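Local coordinates for uncharacterized protein (Parabacteroides distasonis, PDB 3LM3), which is of unknown function but is probably a glycoside hydrolase or a deacetylase, at residues 209-214 and 328-333; 201-206 and 334-339. All coordinates share one frame; numbering follows the deposited sequence. Where two conformers were deposited one is given.

Interaction 1. Residues 209-214 and 328-333; sequences FIDCVN and LWRKQY
Val-213 and Trp-329 make the tight, buried end of this contact, while Asp-211 and Arg-330 form its polar end, more accessible to solvent. Both methyls of Val-213 lean on one corner of the indole: CG2 lies 3.6 Å from CE3 of Trp-329 and CG1 3.7 Å from the same atom. CG2 of Val-213 also meets the root of Arg-330, 3.8 Å from its CB, so one methyl touches two consecutive helix residues. The polar edge of the indole is used elsewhere, its NE1 bonding to the hydroxyl of Tyr-341.

At the partly exposed end, Arg-330 reaches out with an extended chain, CG trans to the backbone N (chi1 179°), and grips Asp-211 side-on. NE of Arg-330 binds OD1 of Asp-211 at 2.9 Å, and its NH2 binds OD2 of Asp-211 at 2.8 Å, both nearly straight. The oxygens lie close to the guanidinium plane, but the two flat groups are twisted 35° apart. NH1 turns to a second carboxylate, Glu-327. With a methionine here, the carboxylates of Asp-211 and Glu-327 would probably be left without the positive charge they share. Asp-211 centres an inverse gamma turn just before strand 213-216; the last turn of helix 322-332 packs on this turn and the strand's start, helix-on-parallel-strand packing consistent with the beta/alpha-barrel-like fold expected of the GH_CE clan.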
loop_
_atom_site.group_PDB
_atom_site.type_symbol
_atom_site.label_atom_id
_atom_site.label_comp_id
_atom_site.label_asym_id
_atom_site.label_seq_id
_atom_site.Cartn_x
_atom_site.Cartn_y
_atom_site.Cartn_z
ATOM N N PHE A 209 -13.990 -0.464 16.998
ATOM C CA PHE A 209 -12.648 0.104 16.838
ATOM C C PHE A 209 -11.585 -0.987 16.925
ATOM O O PHE A 209 -11.635 -1.869 17.813
ATOM C CB PHE A 209 -12.394 1.161 17.915
ATOM C CG PHE A 209 -11.181 2.034 17.655
ATOM C CD1 PHE A 209 -11.228 3.058 16.714
ATOM C CD2 PHE A 209 -10.012 1.818 18.361
ATOM C CE1 PHE A 209 -10.117 3.880 16.497
ATOM C CE2 PHE A 209 -8.891 2.624 18.136
ATOM C CZ PHE A 209 -8.950 3.648 17.218
ATOM N N ILE A 210 -10.608 -0.939 16.030
ATOM C CA ILE A 210 -9.387 -1.734 16.161
ATOM C C ILE A 210 -8.196 -0.762 16.202
ATOM O O ILE A 210 -8.038 0.070 15.293
ATOM C CB ILE A 210 -9.202 -2.663 14.945
ATOM C CG1 ILE A 210 -10.344 -3.675 14.840
ATOM C CG2 ILE A 210 -7.838 -3.384 15.000
ATOM C CD1 ILE A 210 -10.352 -4.436 13.514
ATOM N N ASP A 211 -7.366 -0.862 17.231
ATOM C CA ASP A 211 -6.203 0.020 17.409
ATOM C C ASP A 211 -5.020 -0.497 16.580
ATOM O O ASP A 211 -3.981 -0.878 17.109
ATOM C CB ASP A 211 -5.872 0.152 18.899
ATOM C CG ASP A 211 -4.819 1.203 19.188
ATOM O OD1 ASP A 211 -4.498 2.033 18.329
ATOM O OD2 ASP A 211 -4.282 1.184 20.311
ATOM N N CYS A 212 -5.186 -0.481 15.260
ATOM C CA CYS A 212 -4.142 -0.836 14.351
ATOM C C CYS A 212 -4.301 0.078 13.148
ATOM O O CYS A 212 -5.390 0.204 12.588
ATOM C CB CYS A 212 -4.280 -2.296 13.919
ATOM S SG CYS A 212 -2.832 -2.906 12.965
ATOM N N VAL A 213 -3.227 0.722 12.773
ATOM C CA VAL A 213 -3.233 1.625 11.627
ATOM C C VAL A 213 -3.073 0.773 10.375
ATOM O O VAL A 213 -2.132 -0.016 10.236
ATOM C CB VAL A 213 -2.045 2.609 11.709
ATOM C CG1 VAL A 213 -2.072 3.586 10.510
ATOM C CG2 VAL A 213 -2.057 3.366 13.020
ATOM N N ASN A 214 -3.988 0.932 9.433
ATOM C CA ASN A 214 -3.974 0.161 8.195
ATOM C C ASN A 214 -3.346 1.002 7.074
ATOM O O ASN A 214 -3.869 2.053 6.717
ATOM C CB ASN A 214 -5.389 -0.307 7.809
ATOM C CG ASN A 214 -5.362 -1.396 6.784
ATOM O OD1 ASN A 214 -4.294 -1.755 6.309
ATOM N ND2 ASN A 214 -6.533 -1.969 6.433
ATOM N N LEU A 328 3.965 7.118 13.905
ATOM C CA LEU A 328 3.853 8.584 13.854
ATOM C C LEU A 328 2.414 9.022 13.610
ATOM O O LEU A 328 1.920 9.962 14.238
ATOM C CB LEU A 328 4.757 9.189 12.765
ATOM C CG LEU A 328 6.234 9.252 13.084
ATOM C CD1 LEU A 328 7.033 9.584 11.823
ATOM C CD2 LEU A 328 6.508 10.266 14.232
ATOM N N TRP A 329 1.716 8.328 12.719
ATOM C CA TRP A 329 0.323 8.638 12.436
ATOM C C TRP A 329 -0.542 8.409 13.681
ATOM O O TRP A 329 -1.329 9.268 14.072
ATOM C CB TRP A 329 -0.174 7.852 11.221
ATOM C CG TRP A 329 -1.529 8.247 10.767
ATOM C CD1 TRP A 329 -1.845 9.153 9.804
ATOM C CD2 TRP A 329 -2.776 7.704 11.221
ATOM N NE1 TRP A 329 -3.202 9.235 9.648
ATOM C CE2 TRP A 329 -3.799 8.352 10.513
ATOM C CE3 TRP A 329 -3.120 6.738 12.173
ATOM C CZ2 TRP A 329 -5.158 8.060 10.713
ATOM C CZ3 TRP A 329 -4.455 6.445 12.364
ATOM C CH2 TRP A 329 -5.457 7.097 11.637
ATOM N N ARG A 330 -0.341 7.279 14.329
ATOM C CA ARG A 330 -1.103 6.881 15.518
ATOM C C ARG A 330 -0.861 7.832 16.691
ATOM O O ARG A 330 -1.743 7.999 17.542
ATOM C CB ARG A 330 -0.676 5.452 15.880
ATOM C CG ARG A 330 -1.334 4.852 17.098
ATOM C CD ARG A 330 -1.170 3.305 17.064
ATOM N NE ARG A 330 -1.670 2.696 18.299
ATOM C CZ ARG A 330 -0.963 2.454 19.391
ATOM N NH1 ARG A 330 0.347 2.672 19.467
ATOM N NH2 ARG A 330 -1.581 1.928 20.452
ATOM N N LYS A 331 0.309 8.449 16.742
ATOM C CA LYS A 331 0.593 9.431 17.784
ATOM C C LYS A 331 -0.294 10.676 17.645
ATOM O O LYS A 331 -0.681 11.278 18.660
ATOM C CB LYS A 331 2.076 9.799 17.750
ATOM C CG LYS A 331 2.530 10.745 18.831
ATOM C CD LYS A 331 4.016 10.586 19.114
ATOM C CE LYS A 331 4.870 11.040 17.941
ATOM N NZ LYS A 331 6.274 11.353 18.369
ATOM N N GLN A 332 -0.608 11.038 16.411
ATOM C CA GLN A 332 -1.362 12.261 16.111
ATOM C C GLN A 332 -2.869 12.024 15.997
ATOM O O GLN A 332 -3.665 12.850 16.451
ATOM C CB GLN A 332 -0.830 12.870 14.812
ATOM C CG GLN A 332 -1.492 14.165 14.382
ATOM C CD GLN A 332 -1.199 15.309 15.325
ATOM O OE1 GLN A 332 -0.201 15.307 16.029
ATOM N NE2 GLN A 332 -2.077 16.309 15.337
ATOM N N TYR A 333 -3.264 10.908 15.397
ATOM C CA TYR A 333 -4.655 10.628 15.072
ATOM C C TYR A 333 -5.124 9.490 15.949
ATOM O O TYR A 333 -4.567 8.398 15.883
ATOM C CB TYR A 333 -4.778 10.223 13.580
ATOM C CG TYR A 333 -4.343 11.311 12.605
ATOM C CD1 TYR A 333 -5.262 12.253 12.158
ATOM C CD2 TYR A 333 -3.037 11.428 12.172
ATOM C CE1 TYR A 333 -4.872 13.282 11.290
ATOM C CE2 TYR A 333 -2.638 12.463 11.306
ATOM C CZ TYR A 333 -3.575 13.372 10.879
ATOM O OH TYR A 333 -3.190 14.395 10.035
#

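Interaction 2. Residues 201-206 and 334-339; sequences KPAQGK and KSNDDW
The indole of Trp-339 meets Pro-202 with its rim: CG of the proline lies near the ring plane, 4.0 Å from CH2 of Trp-339, at the benzo edge. The pyrrole edge is polar, with NE1 of Trp-339 donating to OD1 of Asn-336 at 2.8 Å, the acceptor nearly in the ring plane. Over one face, toward the rim, sits the backbone O of Asn-336, and the rings of Tyr-341 and Trp-329 also meet this indole, Tyr-341 almost parallel to it.

The amide of Asn-336 is the link across the contact. Its CG stands trans to the carbonyl carbon (chi1 -63°), which sends ND2 toward the 201-206 segment. There ND2 of Asn-336 donates to the backbone O of Ala-203 over 3.0 Å, in the carbonyl plane and on a lone pair, with a nearly straight N-H...O angle of 175°. The bond from Trp-339 to OD1 helps to fix which way round the amide lies, and ND2 has a further acceptor in the backbone O of Tyr-193, so this buried group is held at both ends. Apolar atoms flank the amide nitrogen: CB of Pro-202 comes within 3.6 Å of ND2 of Asn-336, and CB of Ala-203 is almost as near.

Water reinforces the link. One molecule donates to the O of Ala-203 and accepts from the N of Asn-336; a second joins OD2 of Asp-337 to the O of Gln-204, the latter only weakly. The segment carrying Asn-336 is itself folded by a type I beta turn from Ser-335 to Asp-338, within which OG of Ser-335 accepts from the N of Asp-337 at 3.0 Å. This is loop-to-loop packing built on an ST turn and a beta turn, with an asparagine amide bridging to the neighbouring backbone.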
loop_
_atom_site.group_PDB
_atom_site.type_symbol
_atom_site.label_atom_id
_atom_site.label_comp_id
_atom_site.label_asym_id
_atom_site.label_seq_id
_atom_site.Cartn_x
_atom_site.Cartn_y
_atom_site.Cartn_z
ATOM N N LYS A 201 -12.991 -0.861 5.839
ATOM C CA LYS A 201 -13.942 0.101 6.391
ATOM C C LYS A 201 -13.324 0.811 7.595
ATOM O O LYS A 201 -12.892 0.140 8.547
ATOM C CB LYS A 201 -15.220 -0.636 6.850
ATOM C CG LYS A 201 -16.195 0.259 7.552
ATOM C CD LYS A 201 -17.541 -0.433 7.880
ATOM C CE LYS A 201 -18.225 0.281 9.047
ATOM N NZ LYS A 201 -19.707 -0.007 9.010
ATOM N N PRO A 202 -13.294 2.137 7.616
ATOM C CA PRO A 202 -12.947 2.797 8.874
ATOM C C PRO A 202 -13.901 2.448 10.037
ATOM O O PRO A 202 -15.116 2.420 9.861
ATOM C CB PRO A 202 -13.028 4.287 8.536
ATOM C CG PRO A 202 -12.795 4.345 7.020
ATOM C CD PRO A 202 -13.505 3.099 6.528
ATOM N N ALA A 203 -13.344 2.162 11.209
ATOM C CA ALA A 203 -14.154 2.029 12.416
ATOM C C ALA A 203 -15.023 3.274 12.577
ATOM O O ALA A 203 -14.555 4.407 12.463
ATOM C CB ALA A 203 -13.246 1.812 13.644
ATOM N N GLN A 204 -16.301 3.060 12.859
ATOM C CA GLN A 204 -17.244 4.155 12.996
ATOM C C GLN A 204 -17.277 4.736 14.413
ATOM O O GLN A 204 -17.689 5.871 14.611
ATOM C CB GLN A 204 -18.657 3.697 12.599
ATOM C CG GLN A 204 -18.731 3.246 11.112
ATOM C CD GLN A 204 -18.388 4.355 10.147
ATOM O OE1 GLN A 204 -19.130 5.328 10.025
ATOM N NE2 GLN A 204 -17.252 4.224 9.464
ATOM N N GLY A 205 -16.831 3.958 15.379
ATOM C CA GLY A 205 -16.901 4.378 16.775
ATOM C C GLY A 205 -16.204 3.401 17.696
ATOM O O GLY A 205 -15.522 2.491 17.250
ATOM N N LYS A 206 -16.403 3.570 19.003
ATOM C CA LYS A 206 -15.766 2.711 19.975
ATOM C C LYS A 206 -16.099 1.212 19.792
ATOM O O LYS A 206 -15.223 0.358 19.939
ATOM C CB LYS A 206 -16.127 3.163 21.400
ATOM N N LYS A 334 -6.138 9.749 16.774
ATOM C CA LYS A 334 -6.585 8.788 17.768
ATOM C C LYS A 334 -7.913 8.108 17.463
ATOM O O LYS A 334 -8.261 7.112 18.109
ATOM C CB LYS A 334 -6.690 9.488 19.124
ATOM C CG LYS A 334 -5.358 10.065 19.635
ATOM C CD LYS A 334 -4.297 8.961 19.761
ATOM C CE LYS A 334 -3.024 9.450 20.359
ATOM N NZ LYS A 334 -2.014 8.362 20.360
ATOM N N SER A 335 -8.661 8.648 16.509
ATOM C CA SER A 335 -9.903 8.010 16.022
ATOM C C SER A 335 -10.071 8.418 14.584
ATOM O O SER A 335 -9.343 9.279 14.078
ATOM C CB SER A 335 -11.125 8.434 16.822
ATOM O OG SER A 335 -11.601 9.672 16.370
ATOM N N ASN A 336 -11.051 7.842 13.914
ATOM C CA ASN A 336 -11.295 8.220 12.546
ATOM C C ASN A 336 -12.069 9.508 12.391
ATOM O O ASN A 336 -12.295 9.952 11.280
ATOM C CB ASN A 336 -11.969 7.074 11.796
ATOM C CG ASN A 336 -11.080 5.838 11.712
ATOM O OD1 ASN A 336 -9.856 5.944 11.511
ATOM N ND2 ASN A 336 -11.675 4.658 11.843
ATOM N N ASP A 337 -12.406 10.154 13.503
ATOM C CA ASP A 337 -12.950 11.504 13.430
ATOM C C ASP A 337 -11.860 12.543 13.194
ATOM O O ASP A 337 -12.167 13.699 12.898
ATOM C CB ASP A 337 -13.659 11.875 14.730
ATOM C CG ASP A 337 -14.888 11.038 14.998
ATOM O OD1 ASP A 337 -15.602 10.683 14.041
ATOM O OD2 ASP A 337 -15.155 10.808 16.203
ATOM N N ASP A 338 -10.603 12.150 13.358
ATOM C CA ASP A 338 -9.485 13.084 13.386
ATOM C C ASP A 338 -8.881 13.369 12.009
ATOM O O ASP A 338 -8.046 14.269 11.897
ATOM C CB ASP A 338 -8.367 12.561 14.304
ATOM C CG ASP A 338 -8.746 12.566 15.765
ATOM O OD1 ASP A 338 -9.769 13.193 16.141
ATOM O OD2 ASP A 338 -7.980 11.959 16.560
ATOM N N TRP A 339 -9.280 12.613 10.984
ATOM C CA TRP A 339 -8.727 12.785 9.646
ATOM C C TRP A 339 -9.806 12.971 8.596
ATOM O O TRP A 339 -10.952 12.600 8.776
ATOM C CB TRP A 339 -7.823 11.613 9.243
ATOM C CG TRP A 339 -8.463 10.258 9.320
ATOM C CD1 TRP A 339 -8.390 9.385 10.365
ATOM C CD2 TRP A 339 -9.245 9.600 8.304
ATOM N NE1 TRP A 339 -9.057 8.238 10.071
ATOM C CE2 TRP A 339 -9.614 8.347 8.822
ATOM C CE3 TRP A 339 -9.659 9.941 7.021
ATOM C CZ2 TRP A 339 -10.396 7.452 8.108
ATOM C CZ3 TRP A 339 -10.432 9.035 6.308
ATOM C CH2 TRP A 339 -10.808 7.819 6.867
HETATM O O HOH W 1 -13.172 6.119 14.827
HETATM O O HOH W 2 -15.126 7.814 15.928
#

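In the fold
From the N terminus, the chain first reaches 201-206, in the loop between strands 194-195 and 213-216, then 209-214, which enters the second of those strands. It next runs through more than a hundred residues, a little over half of them helical, before 328-333 at the end of helix 322-332 closes interaction 1. The following residues, 334-339, return to 201-206, so interaction 2 encloses interaction 1 and forms the outer loop. Their centres lie about 9 Å apart, and they touch where Trp-329 packs on Trp-339 and Phe-209 on Ala-203. Interaction 1 ties the helix end to strand 213-216 and its approach; interaction 2 ties the loop before strand 341-346 to the loop before strand 213-216.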